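Local coordinates for ABC transporter substrate binding protein (Ribose) (PDB 4WT7) that probably serves as the sugar-binding component of an ABC transporter, and holds d-allitol in its ligand pocket, at residues 174-177 / 178-182; 304-307 / 308-312; 101-104 / 105-108; 53-56 / 57-61. All coordinates share one frame; numbering follows the deposited sequence.

Contact 1. Residues 174-177 / 178-182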
loop_
_atom_site.group_PDB
_atom_site.type_symbol
_atom_site.label_atom_id
_atom_site.label_comp_id
_atom_site.label_asym_id
_atom_site.label_seq_id
_atom_site.Cartn_x
_atom_site.Cartn_y
_atom_site.Cartn_z
ATOM N N LEU A 174 -7.515 8.468 9.129
ATOM C CA LEU A 174 -8.751 9.029 8.627
ATOM C C LEU A 174 -9.700 9.167 9.801
ATOM O O LEU A 174 -10.310 10.217 10.034
ATOM C CB LEU A 174 -9.357 8.102 7.587
ATOM C CG LEU A 174 -10.761 8.507 7.133
ATOM C CD1 LEU A 174 -10.669 9.761 6.256
ATOM C CD2 LEU A 174 -11.391 7.348 6.411
ATOM N N VAL A 175 -9.829 8.088 10.560
ATOM C CA VAL A 175 -10.766 8.109 11.665
ATOM C C VAL A 175 -10.364 9.274 12.570
ATOM O O VAL A 175 -11.194 10.069 13.032
ATOM C CB VAL A 175 -10.760 6.805 12.460
ATOM C CG1 VAL A 175 -11.456 7.019 13.766
ATOM C CG2 VAL A 175 -11.400 5.691 11.653
ATOM N N ASN A 176 -9.075 9.397 12.801
ATOM C CA ASN A 176 -8.636 10.339 13.793
ATOM C C ASN A 176 -8.699 11.772 13.355
ATOM O O ASN A 176 -8.822 12.673 14.184
ATOM C CB ASN A 176 -7.241 10.041 14.241
ATOM C CG ASN A 176 -6.932 10.743 15.496
ATOM O OD1 ASN A 176 -7.521 10.435 16.539
ATOM N ND2 ASN A 176 -6.060 11.742 15.422
ATOM N N VAL A 177 -8.532 11.993 12.058
ATOM C CA VAL A 177 -8.665 13.324 11.542
ATOM C C VAL A 177 -10.141 13.737 11.631
ATOM O O VAL A 177 -10.438 14.784 12.184
ATOM C CB VAL A 177 -8.100 13.436 10.128
ATOM C CG1 VAL A 177 -8.501 14.739 9.495
ATOM C CG2 VAL A 177 -6.574 13.338 10.195
ATOM N N ILE A 178 -11.063 12.908 11.150
ATOM C CA ILE A 178 -12.467 13.346 11.099
ATOM C C ILE A 178 -13.133 13.394 12.481
ATOM O O ILE A 178 -14.150 14.070 12.679
ATOM C CB ILE A 178 -13.335 12.519 10.082
ATOM C CG1 ILE A 178 -13.706 11.138 10.622
ATOM C CG2 ILE A 178 -12.607 12.402 8.736
ATOM C CD1 ILE A 178 -14.432 10.263 9.602
ATOM N N LYS A 179 -12.588 12.665 13.443
ATOM C CA LYS A 179 -13.009 12.866 14.818
ATOM C C LYS A 179 -13.110 14.367 15.227
ATOM O O LYS A 179 -13.979 14.747 16.018
ATOM C CB LYS A 179 -12.059 12.122 15.739
ATOM C CG LYS A 179 -12.429 12.223 17.153
ATOM C CD LYS A 179 -11.786 11.144 17.978
ATOM C CE LYS A 179 -10.724 11.699 18.865
ATOM N NZ LYS A 179 -10.381 10.776 20.013
ATOM N N TYR A 180 -12.230 15.208 14.685
ATOM C CA TYR A 180 -12.175 16.630 15.025
ATOM C C TYR A 180 -12.861 17.548 13.993
ATOM O O TYR A 180 -12.674 18.772 14.028
ATOM C CB TYR A 180 -10.716 17.049 15.224
ATOM C CG TYR A 180 -10.114 16.309 16.381
ATOM C CD1 TYR A 180 -10.253 16.790 17.666
ATOM C CD2 TYR A 180 -9.491 15.075 16.200
ATOM C CE1 TYR A 180 -9.747 16.092 18.743
ATOM C CE2 TYR A 180 -8.985 14.354 17.285
ATOM C CZ TYR A 180 -9.132 14.867 18.554
ATOM O OH TYR A 180 -8.665 14.173 19.641
ATOM N N PHE A 181 -13.618 16.927 13.092
ATOM C CA PHE A 181 -14.500 17.565 12.123
ATOM C C PHE A 181 -15.780 16.713 12.058
ATOM O O PHE A 181 -16.009 15.976 11.108
ATOM C CB PHE A 181 -13.841 17.648 10.758
ATOM C CG PHE A 181 -12.573 18.427 10.770
ATOM C CD1 PHE A 181 -11.377 17.798 10.997
ATOM C CD2 PHE A 181 -12.591 19.799 10.597
ATOM C CE1 PHE A 181 -10.217 18.507 11.055
ATOM C CE2 PHE A 181 -11.445 20.510 10.637
ATOM C CZ PHE A 181 -10.238 19.860 10.871
ATOM N N PRO A 182 -16.592 16.787 13.110
ATOM C CA PRO A 182 -17.669 15.823 13.368
ATOM C C PRO A 182 -18.901 15.945 12.451
ATOM O O PRO A 182 -19.806 15.126 12.588
ATOM C CB PRO A 182 -18.048 16.111 14.820
ATOM C CG PRO A 182 -17.717 17.561 15.000
ATOM C CD PRO A 182 -16.514 17.827 14.148
#
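Leu-174 and Ile-178 meet one turn apart where helix 165-178 ends and a type I beta turn, Ile-178 to Phe-181, takes over. Their side chains approach at a slant. The closest branches are CD1 of Leu-174 and CG2 of Ile-178, 4.1 Å apart. In Ile-178, CG1 sits between the backbone N and the carbonyl carbon (chi1 76°), and CG2 lies beside the N. This brings CG2 of Ile-178 to 3.4 Å from O of Leu-174. The same oxygen takes an almost straight bond from N of Ile-178 (3.0 Å, 176°). Lys-179 N bonds to Val-175 O in the next step along the helix. Then the pattern changes. Tyr-180 N reaches back only three residues, to Val-177 O at 3.1 Å. It comes from above the carbonyl plane, 43° out of it. Phe-181 N closes the beta turn on Ile-178 O.

The two aromatic rings face the helix end with their edges. The Tyr-180 ring puts CD2 3.2 Å from O of Asn-176, which lies in the plane of the ring. Over one face of this ring, off toward the rim, stands CG of Lys-179, 4.0 Å above the plane. Leu-174 and Val-177 touch Ala-142 of helix 134-148, and Ile-178 rests on Val-184 and Ile-186 of strand 184-186. Phe-181 adds Val-146 to these neighbours. Its ring edge also faces the helix end in plane, with CD1 3.4 Å from Val-177 O.

Contact 2. Residues 304-307 / 308-312; sequences LLAN and KQTVN
Asn-307 and Thr-310 exchange side-chain-to-backbone hydrogen bonds where strand 304-307 turns toward helix 311-318. Their side chains cross at about a right angle. Thr-310 N gives its hydrogen to Asn-307 OD1 at 2.8 Å, tilted 32° from the carbonyl plane. In return Asn-307 N bonds to Thr-310 OG1 at 2.8 Å, close to straight (165°). This reciprocal pattern is that of a capping box. Asn-307 CG lies between its backbone N and carbonyl carbon (chi1 59°), which turns OD1 toward the following amides. A second, weak bond reaches OD1 from Gln-309 N, as in an Asx turn. The Thr-310 hydroxyl donates its own hydrogen to Leu-305 O at 3.1 Å.

The backbone adds one weak bond, Val-311 N to Asn-307 O (2.9 Å).

Apolar contact is small. Ala-306 CB lies 4.1 Å from Val-311 CB, and both side chains also touch helix 254-260.

Two polar ends have partners beyond these segments. Asn-307 ND2 bonds to Gln-144 OE1 of helix 134-148. Lys-308 NZ bonds to the backbone oxygens of Val-260, Asp-262 and Ala-267.

The Thr-310 hydroxyl is thus donor and acceptor at once, and Asn-307 uses both ends of its amide. This fixes the rotation of both groups and ties Leu-305 and Asn-307 to the turn that leads into helix 311-318.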
loop_
_atom_site.group_PDB
_atom_site.type_symbol
_atom_site.label_atom_id
_atom_site.label_comp_id
_atom_site.label_asym_id
_atom_site.label_seq_id
_atom_site.Cartn_x
_atom_site.Cartn_y
_atom_site.Cartn_z
ATOM N N LEU A 304 4.414 11.384 -1.646
ATOM C CA LEU A 304 4.069 12.710 -2.173
ATOM C C LEU A 304 2.576 12.869 -2.466
ATOM O O LEU A 304 2.054 12.220 -3.365
ATOM C CB LEU A 304 4.843 12.965 -3.483
ATOM C CG LEU A 304 6.331 12.661 -3.484
ATOM C CD1 LEU A 304 6.861 12.305 -4.904
ATOM C CD2 LEU A 304 7.014 13.920 -2.946
ATOM N N LEU A 305 1.891 13.739 -1.732
ATOM C CA LEU A 305 0.475 13.939 -1.974
ATOM C C LEU A 305 0.274 14.650 -3.322
ATOM O O LEU A 305 0.715 15.781 -3.516
ATOM C CB LEU A 305 -0.183 14.756 -0.863
ATOM C CG LEU A 305 -1.699 14.729 -1.046
ATOM C CD1 LEU A 305 -2.444 14.751 0.289
ATOM C CD2 LEU A 305 -2.135 15.893 -1.900
ATOM N N ALA A 306 -0.391 13.969 -4.240
ATOM C CA ALA A 306 -0.813 14.563 -5.495
ATOM C C ALA A 306 -2.321 14.885 -5.479
ATOM O O ALA A 306 -3.168 13.997 -5.354
ATOM C CB ALA A 306 -0.489 13.625 -6.646
ATOM N N ASN A 307 -2.653 16.169 -5.615
ATOM C CA ASN A 307 -4.030 16.570 -5.820
ATOM C C ASN A 307 -4.120 17.174 -7.225
ATOM O O ASN A 307 -3.136 17.117 -7.993
ATOM C CB ASN A 307 -4.487 17.545 -4.733
ATOM C CG ASN A 307 -3.645 18.804 -4.672
ATOM O OD1 ASN A 307 -3.234 19.374 -5.706
ATOM N ND2 ASN A 307 -3.370 19.245 -3.450
ATOM N N LYS A 308 -5.265 17.756 -7.582
ATOM C CA LYS A 308 -5.417 18.217 -8.955
ATOM C C LYS A 308 -4.401 19.329 -9.303
ATOM O O LYS A 308 -3.982 19.424 -10.438
ATOM C CB LYS A 308 -6.863 18.630 -9.260
ATOM C CG LYS A 308 -7.841 17.476 -9.123
ATOM C CD LYS A 308 -9.104 17.773 -9.884
ATOM C CE LYS A 308 -9.905 16.543 -10.117
ATOM N NZ LYS A 308 -9.241 15.633 -11.074
ATOM N N GLN A 309 -3.985 20.125 -8.326
ATOM C CA GLN A 309 -2.927 21.109 -8.552
ATOM C C GLN A 309 -1.500 20.533 -8.561
ATOM O O GLN A 309 -0.661 20.970 -9.340
ATOM C CB GLN A 309 -2.988 22.218 -7.497
ATOM C CG GLN A 309 -4.191 23.139 -7.625
ATOM C CD GLN A 309 -5.534 22.395 -7.526
ATOM O OE1 GLN A 309 -5.746 21.563 -6.620
ATOM N NE2 GLN A 309 -6.444 22.695 -8.460
ATOM N N THR A 310 -1.200 19.585 -7.677
ATOM C CA THR A 310 0.170 19.141 -7.535
ATOM C C THR A 310 0.557 17.919 -8.362
ATOM O O THR A 310 1.710 17.562 -8.387
ATOM C CB THR A 310 0.477 18.814 -6.071
ATOM O OG1 THR A 310 -0.403 17.768 -5.632
ATOM C CG2 THR A 310 0.297 20.065 -5.206
ATOM N N VAL A 311 -0.389 17.284 -9.051
ATOM C CA VAL A 311 -0.084 16.014 -9.689
ATOM C C VAL A 311 1.042 16.142 -10.716
ATOM O O VAL A 311 1.912 15.291 -10.768
ATOM C CB VAL A 311 -1.339 15.331 -10.286
ATOM C CG1 VAL A 311 -2.031 16.235 -11.318
ATOM C CG2 VAL A 311 -0.954 13.993 -10.899
ATOM N N ASN A 312 1.053 17.202 -11.521
ATOM C CA ASN A 312 2.162 17.389 -12.446
ATOM C C ASN A 312 3.520 17.346 -11.745
ATOM O O ASN A 312 4.390 16.591 -12.135
ATOM C CB ASN A 312 2.020 18.717 -13.204
ATOM C CG ASN A 312 3.124 18.926 -14.223
ATOM O OD1 ASN A 312 3.249 18.155 -15.156
ATOM N ND2 ASN A 312 3.927 19.966 -14.042
#

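Contact 3. Residues 101-104 / 105-108; sequences VIDP and WLKR
Pro-104 and Trp-105 pack against each other in helix 99-111. Pro-104 CB stands over one face of the Trp-105 indole, 4.3 Å from the centroid of the five-membered ring. It is only 10° off the ring normal, so this is a CH-pi contact. Trp-105 CG lies beside its own backbone N (chi1 -59°), which turns the CD1 edge of the indole back toward the preceding turn. CD1 of Trp-105 comes 3.6 Å from Val-101 O, which meets the ring at its edge.

The tight part lies round Ile-102 O. Leu-106 N bonds to Ile-102 O at 3.0 Å. Trp-105 N bonds to Ile-102 O at 2.7 Å, from above the carbonyl plane. The helix is kinked at Pro-104, whose nitrogen has no hydrogen to give to the turn before. CD1 of Ile-102 meets CD1 of Leu-106 at 4.3 Å. Asp-103 crosses Leu-106 at about a right angle, with Asp-103 OD1 4.0 Å from Leu-106 CD1. This OD1 bonds to Ser-123 OG.

The solvent side is looser. Pro-104, Lys-107 and Arg-108 are exposed. Lys-107 leads away to a salt bridge with Asp-111. The Arg-108 guanidinium turns one face toward Trp-105, with CZ3 of Trp-105 3.9 Å above its plane, off toward the rim.

Trp-105 touches Val-78 and Gln-82 of helix 74-87, while Ile-102 and Leu-106 rest on Gln-94 of strand 91-95. Helix 99-111 links that strand to 116-119 in a beta-alpha-beta unit.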
loop_
_atom_site.group_PDB
_atom_site.type_symbol
_atom_site.label_atom_id
_atom_site.label_comp_id
_atom_site.label_asym_id
_atom_site.label_seq_id
_atom_site.Cartn_x
_atom_site.Cartn_y
_atom_site.Cartn_z
ATOM N N VAL A 101 -1.600 -13.426 9.292
ATOM C CA VAL A 101 -1.341 -14.601 8.465
ATOM C C VAL A 101 0.128 -14.977 8.441
ATOM O O VAL A 101 0.495 -16.149 8.543
ATOM C CB VAL A 101 -1.751 -14.373 7.003
ATOM C CG1 VAL A 101 -1.324 -15.548 6.122
ATOM C CG2 VAL A 101 -3.247 -14.180 6.911
ATOM N N ILE A 102 0.969 -13.980 8.241
ATOM C CA ILE A 102 2.376 -14.267 8.048
ATOM C C ILE A 102 3.177 -14.298 9.364
ATOM O O ILE A 102 4.195 -14.947 9.437
ATOM C CB ILE A 102 2.977 -13.305 7.108
ATOM C CG1 ILE A 102 2.656 -11.874 7.498
ATOM C CG2 ILE A 102 2.410 -13.581 5.739
ATOM C CD1 ILE A 102 3.289 -10.836 6.577
ATOM N N ASP A 103 2.718 -13.603 10.392
ATOM C CA ASP A 103 3.542 -13.428 11.589
ATOM C C ASP A 103 4.092 -14.744 12.167
ATOM O O ASP A 103 5.254 -14.812 12.584
ATOM C CB ASP A 103 2.778 -12.643 12.639
ATOM C CG ASP A 103 3.562 -11.472 13.180
ATOM O OD1 ASP A 103 4.643 -11.154 12.645
ATOM O OD2 ASP A 103 3.063 -10.851 14.140
ATOM N N PRO A 104 3.265 -15.799 12.224
ATOM C CA PRO A 104 3.853 -17.033 12.774
ATOM C C PRO A 104 5.049 -17.540 11.969
ATOM O O PRO A 104 5.977 -18.200 12.495
ATOM C CB PRO A 104 2.692 -18.033 12.690
ATOM C CG PRO A 104 1.444 -17.146 12.911
ATOM C CD PRO A 104 1.788 -15.849 12.166
ATOM N N TRP A 105 5.052 -17.212 10.681
ATOM C CA TRP A 105 6.089 -17.744 9.823
ATOM C C TRP A 105 7.309 -16.866 9.848
ATOM O O TRP A 105 8.427 -17.360 9.765
ATOM C CB TRP A 105 5.532 -17.988 8.423
ATOM C CG TRP A 105 4.425 -18.921 8.603
ATOM C CD1 TRP A 105 3.090 -18.667 8.479
ATOM C CD2 TRP A 105 4.541 -20.264 9.082
ATOM N NE1 TRP A 105 2.366 -19.801 8.797
ATOM C CE2 TRP A 105 3.237 -20.786 9.184
ATOM C CE3 TRP A 105 5.624 -21.067 9.432
ATOM C CZ2 TRP A 105 2.990 -22.096 9.601
ATOM C CZ3 TRP A 105 5.378 -22.361 9.852
ATOM C CH2 TRP A 105 4.061 -22.859 9.945
ATOM N N LEU A 106 7.100 -15.573 9.976
ATOM C CA LEU A 106 8.219 -14.677 10.169
ATOM C C LEU A 106 8.902 -15.056 11.514
ATOM O O LEU A 106 10.138 -15.052 11.626
ATOM C CB LEU A 106 7.733 -13.246 10.237
ATOM C CG LEU A 106 6.961 -12.700 9.022
ATOM C CD1 LEU A 106 6.686 -11.220 9.224
ATOM C CD2 LEU A 106 7.664 -12.952 7.738
ATOM N N LYS A 107 8.103 -15.387 12.522
ATOM C CA LYS A 107 8.686 -15.799 13.814
ATOM C C LYS A 107 9.518 -17.096 13.654
ATOM O O LYS A 107 10.665 -17.179 14.112
ATOM C CB LYS A 107 7.596 -15.987 14.892
ATOM C CG LYS A 107 8.150 -16.451 16.270
ATOM C CD LYS A 107 7.009 -16.666 17.294
ATOM C CE LYS A 107 7.558 -16.715 18.746
ATOM N NZ LYS A 107 8.586 -17.801 18.852
ATOM N N ARG A 108 8.938 -18.077 12.975
ATOM C CA ARG A 108 9.590 -19.339 12.733
ATOM C C ARG A 108 10.921 -19.116 12.025
ATOM O O ARG A 108 11.910 -19.740 12.338
ATOM C CB ARG A 108 8.646 -20.224 11.893
ATOM C CG ARG A 108 9.196 -21.559 11.505
ATOM C CD ARG A 108 9.421 -22.473 12.724
ATOM N NE ARG A 108 8.166 -22.937 13.335
ATOM C CZ ARG A 108 7.469 -23.995 12.911
ATOM N NH1 ARG A 108 7.887 -24.725 11.879
ATOM N NH2 ARG A 108 6.357 -24.338 13.534
#

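Contact 4. Residues 53-56 / 57-61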
loop_
_atom_site.group_PDB
_atom_site.type_symbol
_atom_site.label_atom_id
_atom_site.label_comp_id
_atom_site.label_asym_id
_atom_site.label_seq_id
_atom_site.Cartn_x
_atom_site.Cartn_y
_atom_site.Cartn_z
ATOM N N ALA A 53 11.997 -4.676 -7.959
ATOM C CA ALA A 53 13.141 -3.867 -7.579
ATOM C C ALA A 53 13.978 -4.572 -6.527
ATOM O O ALA A 53 15.167 -4.318 -6.421
ATOM C CB ALA A 53 12.681 -2.517 -7.054
ATOM N N GLN A 54 13.361 -5.426 -5.717
ATOM C CA GLN A 54 14.139 -6.204 -4.752
ATOM C C GLN A 54 14.986 -7.240 -5.512
ATOM O O GLN A 54 16.183 -7.404 -5.273
ATOM C CB GLN A 54 13.215 -6.960 -3.791
ATOM C CG GLN A 54 12.641 -6.177 -2.676
ATOM C CD GLN A 54 11.641 -6.999 -1.885
ATOM O OE1 GLN A 54 12.014 -7.720 -0.963
ATOM N NE2 GLN A 54 10.358 -6.914 -2.263
ATOM N N ILE A 55 14.348 -7.923 -6.440
ATOM C CA ILE A 55 15.014 -8.959 -7.195
ATOM C C ILE A 55 16.186 -8.319 -7.933
ATOM O O ILE A 55 17.315 -8.795 -7.857
ATOM C CB ILE A 55 14.018 -9.583 -8.166
ATOM C CG1 ILE A 55 13.005 -10.427 -7.385
ATOM C CG2 ILE A 55 14.728 -10.380 -9.236
ATOM C CD1 ILE A 55 11.842 -10.967 -8.223
ATOM N N ALA A 56 15.903 -7.216 -8.626
ATOM C CA ALA A 56 16.919 -6.475 -9.359
ATOM C C ALA A 56 18.073 -6.125 -8.441
ATOM O O ALA A 56 19.229 -6.331 -8.795
ATOM C CB ALA A 56 16.317 -5.200 -9.961
ATOM N N GLU A 57 17.762 -5.584 -7.270
ATOM C CA GLU A 57 18.792 -5.075 -6.374
ATOM C C GLU A 57 19.638 -6.213 -5.802
ATOM O O GLU A 57 20.842 -6.067 -5.621
ATOM C CB GLU A 57 18.178 -4.240 -5.254
ATOM C CG GLU A 57 19.198 -3.489 -4.400
ATOM C CD GLU A 57 20.035 -2.451 -5.165
ATOM O OE1 GLU A 57 19.962 -2.372 -6.413
ATOM O OE2 GLU A 57 20.786 -1.722 -4.493
ATOM N N VAL A 58 19.025 -7.344 -5.501
ATOM C CA VAL A 58 19.813 -8.434 -4.965
ATOM C C VAL A 58 20.804 -8.856 -6.035
ATOM O O VAL A 58 21.989 -9.079 -5.751
ATOM C CB VAL A 58 18.962 -9.649 -4.527
ATOM C CG1 VAL A 58 19.844 -10.868 -4.324
ATOM C CG2 VAL A 58 18.207 -9.347 -3.270
ATOM N N LYS A 59 20.321 -8.972 -7.264
ATOM C CA LYS A 59 21.212 -9.287 -8.393
ATOM C C LYS A 59 22.319 -8.242 -8.557
ATOM O O LYS A 59 23.484 -8.591 -8.781
ATOM C CB LYS A 59 20.446 -9.427 -9.714
ATOM C CG LYS A 59 19.564 -10.651 -9.837
ATOM C CD LYS A 59 18.643 -10.560 -11.083
ATOM C CE LYS A 59 17.641 -11.725 -11.176
ATOM N NZ LYS A 59 16.805 -11.713 -12.441
ATOM N N ARG A 60 21.975 -6.963 -8.427
ATOM C CA ARG A 60 22.958 -5.918 -8.693
ATOM C C ARG A 60 24.070 -5.958 -7.647
ATOM O O ARG A 60 25.233 -5.647 -7.938
ATOM C CB ARG A 60 22.309 -4.535 -8.726
ATOM C CG ARG A 60 23.261 -3.445 -9.230
ATOM C CD ARG A 60 22.694 -2.049 -9.042
ATOM N NE ARG A 60 22.565 -1.752 -7.639
ATOM C CZ ARG A 60 23.524 -1.269 -6.863
ATOM N NH1 ARG A 60 24.724 -1.023 -7.343
ATOM N NH2 ARG A 60 23.277 -1.061 -5.574
ATOM N N LEU A 61 23.724 -6.367 -6.434
ATOM C CA LEU A 61 24.719 -6.490 -5.387
ATOM C C LEU A 61 25.450 -7.820 -5.416
ATOM O O LEU A 61 26.227 -8.115 -4.517
ATOM C CB LEU A 61 24.087 -6.284 -4.008
ATOM C CG LEU A 61 23.534 -4.873 -3.832
ATOM C CD1 LEU A 61 22.662 -4.709 -2.607
ATOM C CD2 LEU A 61 24.663 -3.879 -3.776
#
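Glu-57 sits one turn after Ala-53 in helix 45-60, and its CB lies 3.2 Å from Ala-53 O. The same oxygen accepts the bond from Glu-57 N (3.0 Å). CG is anti to the backbone N (chi1 -171°), and the chain then bends at the next torsion. The bend turns the carboxylate along the helix toward Arg-60. There the two groups meet side-on. Glu-57 OE1 takes the hydrogen of Arg-60 NE at 2.9 Å. Glu-57 OE2 takes one from Arg-60 NH2 at 2.8 Å. The two bonds together form the salt bridge. Both are nearly straight (177° each). Both use the syn side of the carboxylate, yet the nitrogens stand about 32° out of its plane. The carboxylate oxygens, by contrast, lie in the plane of the guanidinium. OE2 has a further partner, Gln-284 NE2 of helix 275-290. Three bonds thus hold the buried carboxylate and fix its rotation.

Further round the helix, Lys-59 runs extended alongside Ile-55, pointing the same way. Ile-55 was modelled in two conformers, so the touch between these side chains is doubtful. Val-58 CG2 packs 3.4 Å from Gln-54 O, and its side chain rests on Ile-35 and Ile-37 of strand 34-39. Leu-61 N closes the helix on Glu-57 O. These residues form the last turns of the helix in the beta-alpha-beta crossover from strand 34-39 to strand 64-69, its neighbour in the parallel sheet.

Along the chain the order is contact 4, contact 3, contact 1, contact 2. Contacts 4 and 3 lie on helices 45-60 and 99-111, which flank the parallel sheet of one lobe, with centres about 24 Å apart. Contacts 1 and 2 belong to the other lobe, with its mixed sheet. Their centres are about 23 Å apart, and they lead out of helix 165-178 and strand 304-307. Between the lobes the spacing is larger, up to about 41 Å between the centres of contacts 1 and 4. None of the four touches another. The two lobes, each a sheet flanked by helices, are those of a periplasmic binding protein, and residues from both line the d-allitol pocket.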